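Local coordinates for protein trichothecene 3-O-acetyltransferase (Gibberella zeae, PDB 2RKV) that transfers an acetyl group from acetyl coenzyme A to the 3-hydroxyl of trichothecene mycotoxins, as a member of the BAHD acyltransferase superfamily, at residues A[282-287]-A[317-322]; A[67-71]-A[358-362]. All coordinates share one frame; numbering follows the deposited sequence.

Contact 1: residues A[282-287]-A[317-322]; sequences DGSAPT and STIGEI
Thr287 and Ser317 form an antiparallel hydrogen-bonded pair, Thr287 N to Ser317 O and Ser317 N to Thr287 O both 2.9 Å; the ladder ends at Pro286 and Thr318, and the hydrogen bonding carries on into the first turn of helix 319-324. Pro286, which has no N-H to give, occupies the non-hydrogen-bonded place opposite Thr318. Beyond it, Ala285 O takes the N-H of Ile319 at 2.9 Å. Gly283 O receives Gly320 N at 2.8 Å, so loop carbonyls accept two of the N-H groups that a helix start leaves without partners. Gly283 and Gly320 bring their CA atoms to 3.9 Å, and at both places the absence of a side chain permits that approach. Thr318 is the N-cap: a chi1 of 63° turns OG1 in between N and the carbonyl carbon, where it accepts weakly from Glu321 N. The methyl of Thr287 lies over the backbone where strand becomes helix, its CG2 3.4 Å from Thr318 C, and also meets CG1 of Ile322. The side chains of Ile319 and Thr287 cross at about a right angle, with Ile319 CD1 3.7 Å from Thr287 CB. Asp282 steadies the type I turn from Asp282 to Ala285 through an Asx turn, OD2 accepting both N and OG of Ser284. Thr287 OG1 is hydrogen-bonded to Thr373 O and Trp270 NE1. Strand 310-318 is an outermost strand of its mixed sheet; Ile319 and Ile322 pack on helix 261-277, while Ser317 and Ile322 touch Arg333 of helix 327-335.

Contact 2: residues A[67-71]-A[358-362]; sequences EGNTG and PDKSN
Thr70 joins the two loops through both its backbone and its hydroxyl. Its N-H reaches Pro358 O at 2.9 Å and its OG1 donates to the same oxygen at 3.1 Å, the two arriving from opposite faces of the carbonyl plane. The hydroxyl in turn accepts Lys360 N at 3.0 Å; a chi1 of 49° sets OG1 between backbone N and carbonyl carbon, where it can do both. The methyl Thr70 CG2 lies 3.6 Å from Asp359 OD1, and the side chains of Asn69 and Pro358 cross at about a right angle, Asn69 ND2 3.8 Å from Pro358 CB. Behind this shell stand two Asx turns: Asn69 OD1 accepts Gly71 N, and Asp359 OD1 accepts both N and OG of Ser361. Gly68 and Gly71 suit the bends of their loop because both have positive phi. The Lys360 chain, extended through chi2 and chi3 and bent at chi4, brings NZ to the carbonyls of Asn357 and Leu354 and to a water that also donates to Gly71 O and Pro358 O. Three donors therefore converge on Pro358 O, two from Thr70 and one from water, and the nearby ammonium group would probably add to the polarisation of this network.

The two contacts lie in separate parts of the fold, centres 35 Å apart and nearest atoms about 19 Å apart, and contact 1 is nested within the loop that contact 2 closes. Contact 2 joins the loop before strand 72-76, in the N-terminal family region, to the loop after helix 340-356. Contact 1 pairs strands 286-294 and 310-318, which, at their ends away from contact 1, carry pocket residues: Arg291, Val293 and Asp294 line the coenzyme A site, Ala292 and Gln310 belong to both pockets, and Asn311 and Met312 meet the T-2 toxin. The side chain of Lys360 in contact 2 is about 12 Å from the bound T-2 toxin (ZBA), too far to touch it.

Contact 1: residues A[282-287]-A[317-322]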
ATOM      1  N   ASP A 282      19.643   9.106 -21.310  1.00 23.10           N
ATOM      2  CA  ASP A 282      19.130   9.867 -22.449  1.00 22.59           C
ATOM      3  C   ASP A 282      17.615  10.066 -22.382  1.00 22.29           C
ATOM      4  O   ASP A 282      16.891   9.205 -21.885  1.00 21.72           O
ATOM      5  CB  ASP A 282      19.498   9.187 -23.773  1.00 22.76           C
ATOM      6  CG  ASP A 282      19.338  10.116 -24.963  0.50 23.03           C
ATOM      7  OD1 ASP A 282      20.104  11.098 -25.059  0.50 24.13           O
ATOM      8  OD2 ASP A 282      18.446   9.872 -25.796  0.50 23.76           O
ATOM      9  N   GLY A 283      17.147  11.198 -22.905  1.00 21.78           N
ATOM     10  CA  GLY A 283      15.714  11.484 -22.985  1.00 21.18           C
ATOM     11  C   GLY A 283      14.905  10.461 -23.764  1.00 20.94           C
ATOM     12  O   GLY A 283      13.690  10.355 -23.585  1.00 20.85           O
ATOM     13  N   SER A 284      15.572   9.702 -24.634  1.00 20.78           N
ATOM     14  CA  SER A 284      14.899   8.692 -25.442  1.00 20.98           C
ATOM     15  C   SER A 284      14.613   7.402 -24.665  1.00 20.20           C
ATOM     16  O   SER A 284      13.892   6.534 -25.146  1.00 20.87           O
ATOM     17  CB  SER A 284      15.707   8.382 -26.710  1.00 21.00           C
ATOM     18  OG  SER A 284      16.934   7.760 -26.376  1.00 22.41           O
ATOM     19  N   ALA A 285      15.186   7.284 -23.469  1.00 19.82           N
ATOM     20  CA  ALA A 285      14.981   6.109 -22.622  1.00 19.12           C
ATOM     21  C   ALA A 285      13.492   5.932 -22.311  1.00 18.71           C
ATOM     22  O   ALA A 285      12.834   6.894 -21.896  1.00 18.83           O
ATOM     23  CB  ALA A 285      15.772   6.237 -21.338  1.00 19.23           C
ATOM     24  N   PRO A 286      12.956   4.715 -22.529  1.00 18.00           N
ATOM     25  CA  PRO A 286      11.562   4.442 -22.161  1.00 17.33           C
ATOM     26  C   PRO A 286      11.342   4.612 -20.664  1.00 16.68           C
ATOM     27  O   PRO A 286      12.266   4.396 -19.869  1.00 16.78           O
ATOM     28  CB  PRO A 286      11.366   2.976 -22.566  1.00 17.63           C
ATOM     29  CG  PRO A 286      12.442   2.729 -23.611  1.00 18.04           C
ATOM     30  CD  PRO A 286      13.600   3.541 -23.146  1.00 18.12           C
ATOM     31  N   THR A 287      10.135   5.037 -20.303  1.00 15.43           N
ATOM     32  CA  THR A 287       9.729   5.117 -18.901  1.00 14.47           C
ATOM     33  C   THR A 287       8.296   4.630 -18.762  1.00 13.97           C
ATOM     34  O   THR A 287       7.417   5.004 -19.551  1.00 13.36           O
ATOM     35  CB  THR A 287       9.906   6.535 -18.285  1.00 14.73           C
ATOM     36  OG1 THR A 287       9.451   6.532 -16.920  1.00 13.28           O
ATOM     37  CG2 THR A 287       9.144   7.608 -19.056  1.00 13.71           C
ATOM     38  N   SER A 317       6.035   5.930 -21.957  1.00 14.68           N
ATOM     39  CA  SER A 317       6.489   7.116 -22.683  1.00 14.98           C
ATOM     40  C   SER A 317       8.015   7.103 -22.688  1.00 15.07           C
ATOM     41  O   SER A 317       8.625   6.029 -22.591  1.00 15.28           O
ATOM     42  CB  SER A 317       5.928   8.388 -22.026  1.00 14.99           C
ATOM     43  OG  SER A 317       6.197   9.564 -22.792  1.00 15.18           O
ATOM     44  N   THR A 318       8.630   8.277 -22.836  1.00 15.76           N
ATOM     45  CA  THR A 318      10.078   8.404 -22.689  1.00 16.03           C
ATOM     46  C   THR A 318      10.405   9.447 -21.634  1.00 16.01           C
ATOM     47  O   THR A 318       9.621  10.368 -21.386  1.00 16.03           O
ATOM     48  CB  THR A 318      10.794   8.777 -24.021  1.00 16.12           C
ATOM     49  OG1 THR A 318      10.351  10.067 -24.464  1.00 17.57           O
ATOM     50  CG2 THR A 318      10.537   7.721 -25.112  1.00 16.79           C
ATOM     51  N   ILE A 319      11.568   9.294 -21.015  1.00 15.97           N
ATOM     52  CA  ILE A 319      12.047  10.222 -19.993  1.00 16.41           C
ATOM     53  C   ILE A 319      11.963  11.689 -20.451  1.00 16.01           C
ATOM     54  O   ILE A 319      11.454  12.537 -19.732  1.00 15.45           O
ATOM     55  CB  ILE A 319      13.479   9.821 -19.554  1.00 16.96           C
ATOM     56  CG1 ILE A 319      13.429   8.456 -18.846  1.00 17.29           C
ATOM     57  CG2 ILE A 319      14.130  10.895 -18.695  1.00 17.89           C
ATOM     58  CD1 ILE A 319      12.891   8.503 -17.424  1.00 18.81           C
ATOM     59  N   GLY A 320      12.443  11.971 -21.661  1.00 16.32           N
ATOM     60  CA  GLY A 320      12.409  13.338 -22.191  1.00 16.21           C
ATOM     61  C   GLY A 320      11.008  13.882 -22.399  1.00 16.10           C
ATOM     62  O   GLY A 320      10.731  15.039 -22.056  1.00 17.12           O
ATOM     63  N   GLU A 321      10.121  13.058 -22.961  1.00 15.71           N
ATOM     64  CA  GLU A 321       8.744  13.491 -23.228  1.00 15.42           C
ATOM     65  C   GLU A 321       8.020  13.796 -21.916  1.00 14.98           C
ATOM     66  O   GLU A 321       7.362  14.825 -21.790  1.00 14.87           O
ATOM     67  CB  GLU A 321       7.977  12.439 -24.025  1.00 15.65           C
ATOM     68  CG  GLU A 321       6.626  12.924 -24.547  1.00 17.54           C
ATOM     69  N   ILE A 322       8.162  12.905 -20.940  1.00 14.58           N
ATOM     70  CA  ILE A 322       7.519  13.108 -19.637  1.00 14.21           C
ATOM     71  C   ILE A 322       8.054  14.347 -18.919  1.00 14.33           C
ATOM     72  O   ILE A 322       7.283  15.128 -18.370  1.00 14.21           O
ATOM     73  CB  ILE A 322       7.604  11.837 -18.741  1.00 13.96           C
ATOM     74  CG1 ILE A 322       6.844  10.680 -19.387  1.00 13.54           C
ATOM     75  CG2 ILE A 322       7.082  12.112 -17.320  1.00 12.84           C
ATOM     76  CD1 ILE A 322       5.340  10.936 -19.598  1.00 12.94           C
TER
HETATM   77  O   HOH W   1      11.934  11.421 -25.933  1.00 24.43           O

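Contact 2: residues A[67-71]-A[358-362]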
ATOM      1  N   GLU A  67       6.191 -29.155  -8.991  1.00 19.82           N
ATOM      2  CA  GLU A  67       6.931 -28.616 -10.129  1.00 20.22           C
ATOM      3  C   GLU A  67       5.940 -28.076 -11.161  1.00 20.33           C
ATOM      4  O   GLU A  67       5.016 -28.781 -11.574  1.00 20.68           O
ATOM      5  CB  GLU A  67       7.840 -29.685 -10.729  1.00 20.57           C
ATOM      6  CG  GLU A  67       8.959 -30.134  -9.779  1.00 21.44           C
ATOM      7  CD  GLU A  67       8.565 -31.274  -8.835  1.00 24.24           C
ATOM      8  OE1 GLU A  67       7.375 -31.673  -8.786  1.00 24.86           O
ATOM      9  OE2 GLU A  67       9.465 -31.770  -8.123  1.00 24.72           O
ATOM     10  N   GLY A  68       6.107 -26.812 -11.544  1.00 20.03           N
ATOM     11  CA  GLY A  68       5.168 -26.164 -12.472  1.00 19.98           C
ATOM     12  C   GLY A  68       3.726 -26.040 -11.973  1.00 19.93           C
ATOM     13  O   GLY A  68       2.788 -25.922 -12.771  1.00 19.98           O
ATOM     14  N   ASN A  69       3.544 -26.067 -10.652  1.00 19.16           N
ATOM     15  CA  ASN A  69       2.244 -25.785 -10.043  1.00 18.51           C
ATOM     16  C   ASN A  69       2.471 -25.012  -8.757  1.00 17.61           C
ATOM     17  O   ASN A  69       2.966 -25.558  -7.771  1.00 16.79           O
ATOM     18  CB  ASN A  69       1.452 -27.067  -9.783  1.00 19.35           C
ATOM     19  CG  ASN A  69       0.002 -26.801  -9.386  1.00 20.41           C
ATOM     20  OD1 ASN A  69      -0.311 -25.838  -8.678  1.00 22.46           O
ATOM     21  ND2 ASN A  69      -0.893 -27.674  -9.838  1.00 23.10           N
ATOM     22  N   THR A  70       2.129 -23.728  -8.778  1.00 16.57           N
ATOM     23  CA  THR A  70       2.445 -22.842  -7.660  1.00 16.63           C
ATOM     24  C   THR A  70       1.426 -22.976  -6.528  1.00 16.18           C
ATOM     25  O   THR A  70       1.549 -22.321  -5.496  1.00 16.96           O
ATOM     26  CB  THR A  70       2.604 -21.365  -8.111  1.00 16.69           C
ATOM     27  OG1 THR A  70       1.486 -20.980  -8.919  1.00 17.37           O
ATOM     28  CG2 THR A  70       3.896 -21.187  -8.929  1.00 17.10           C
ATOM     29  N   GLY A  71       0.442 -23.844  -6.735  1.00 15.85           N
ATOM     30  CA  GLY A  71      -0.539 -24.183  -5.709  1.00 15.36           C
ATOM     31  C   GLY A  71      -1.610 -23.126  -5.513  1.00 14.85           C
ATOM     32  O   GLY A  71      -1.723 -22.181  -6.296  1.00 14.65           O
ATOM     33  N   PRO A 358      -2.013 -23.152 -13.677  1.00 16.61           N
ATOM     34  CA  PRO A 358      -1.516 -23.721 -12.413  1.00 16.22           C
ATOM     35  C   PRO A 358      -0.151 -23.154 -12.020  1.00 15.53           C
ATOM     36  O   PRO A 358       0.144 -23.032 -10.832  1.00 15.49           O
ATOM     37  CB  PRO A 358      -1.404 -25.222 -12.712  1.00 16.19           C
ATOM     38  CG  PRO A 358      -2.325 -25.454 -13.872  1.00 17.82           C
ATOM     39  CD  PRO A 358      -2.257 -24.195 -14.694  1.00 17.03           C
ATOM     40  N   ASP A 359       0.670 -22.805 -13.011  1.00 15.14           N
ATOM     41  CA  ASP A 359       1.966 -22.173 -12.737  1.00 14.68           C
ATOM     42  C   ASP A 359       1.832 -20.656 -12.864  1.00 14.33           C
ATOM     43  O   ASP A 359       1.859 -20.113 -13.966  1.00 14.15           O
ATOM     44  CB  ASP A 359       3.054 -22.700 -13.690  1.00 14.96           C
ATOM     45  CG  ASP A 359       4.460 -22.207 -13.323  1.00 15.63           C
ATOM     46  OD1 ASP A 359       4.605 -21.330 -12.442  1.00 15.64           O
ATOM     47  OD2 ASP A 359       5.434 -22.722 -13.913  1.00 17.51           O
ATOM     48  N   LYS A 360       1.707 -19.980 -11.725  1.00 13.55           N
ATOM     49  CA  LYS A 360       1.503 -18.530 -11.695  1.00 13.50           C
ATOM     50  C   LYS A 360       2.808 -17.740 -11.566  1.00 13.39           C
ATOM     51  O   LYS A 360       2.784 -16.519 -11.435  1.00 13.43           O
ATOM     52  CB  LYS A 360       0.529 -18.154 -10.572  1.00 13.45           C
ATOM     53  CG  LYS A 360      -0.871 -18.719 -10.785  1.00 13.06           C
ATOM     54  CD  LYS A 360      -1.754 -18.538  -9.541  1.00 13.06           C
ATOM     55  CE  LYS A 360      -3.193 -18.954  -9.804  1.00 12.60           C
ATOM     56  NZ  LYS A 360      -3.317 -20.361 -10.292  1.00 12.12           N
ATOM     57  N   SER A 361       3.941 -18.441 -11.647  1.00 12.93           N
ATOM     58  CA  SER A 361       5.249 -17.844 -11.352  1.00 13.49           C
ATOM     59  C   SER A 361       5.688 -16.734 -12.331  1.00 13.68           C
ATOM     60  O   SER A 361       6.566 -15.929 -11.994  1.00 14.59           O
ATOM     61  CB  SER A 361       6.329 -18.923 -11.278  1.00 13.49           C
ATOM     62  OG  SER A 361       6.506 -19.533 -12.546  1.00 14.30           O
ATOM     63  N   ASN A 362       5.088 -16.694 -13.518  1.00 13.97           N
ATOM     64  CA  ASN A 362       5.436 -15.676 -14.526  1.00 14.54           C
ATOM     65  C   ASN A 362       4.621 -14.389 -14.430  1.00 14.57           C
ATOM     66  O   ASN A 362       4.898 -13.423 -15.147  1.00 14.64           O
ATOM     67  CB  ASN A 362       5.294 -16.226 -15.950  1.00 15.36           C
ATOM     68  CG  ASN A 362       6.266 -17.351 -16.255  1.00 17.47           C
ATOM     69  OD1 ASN A 362       7.396 -17.379 -15.757  1.00 19.87           O
ATOM     70  ND2 ASN A 362       5.823 -18.285 -17.088  1.00 19.78           N
TER
HETATM   71  O   HOH W   2      -1.761 -22.286  -9.046  1.00 16.69           O
HETATM   72  O   HOH W   3      -4.485 -20.836  -7.339  1.00 18.33           O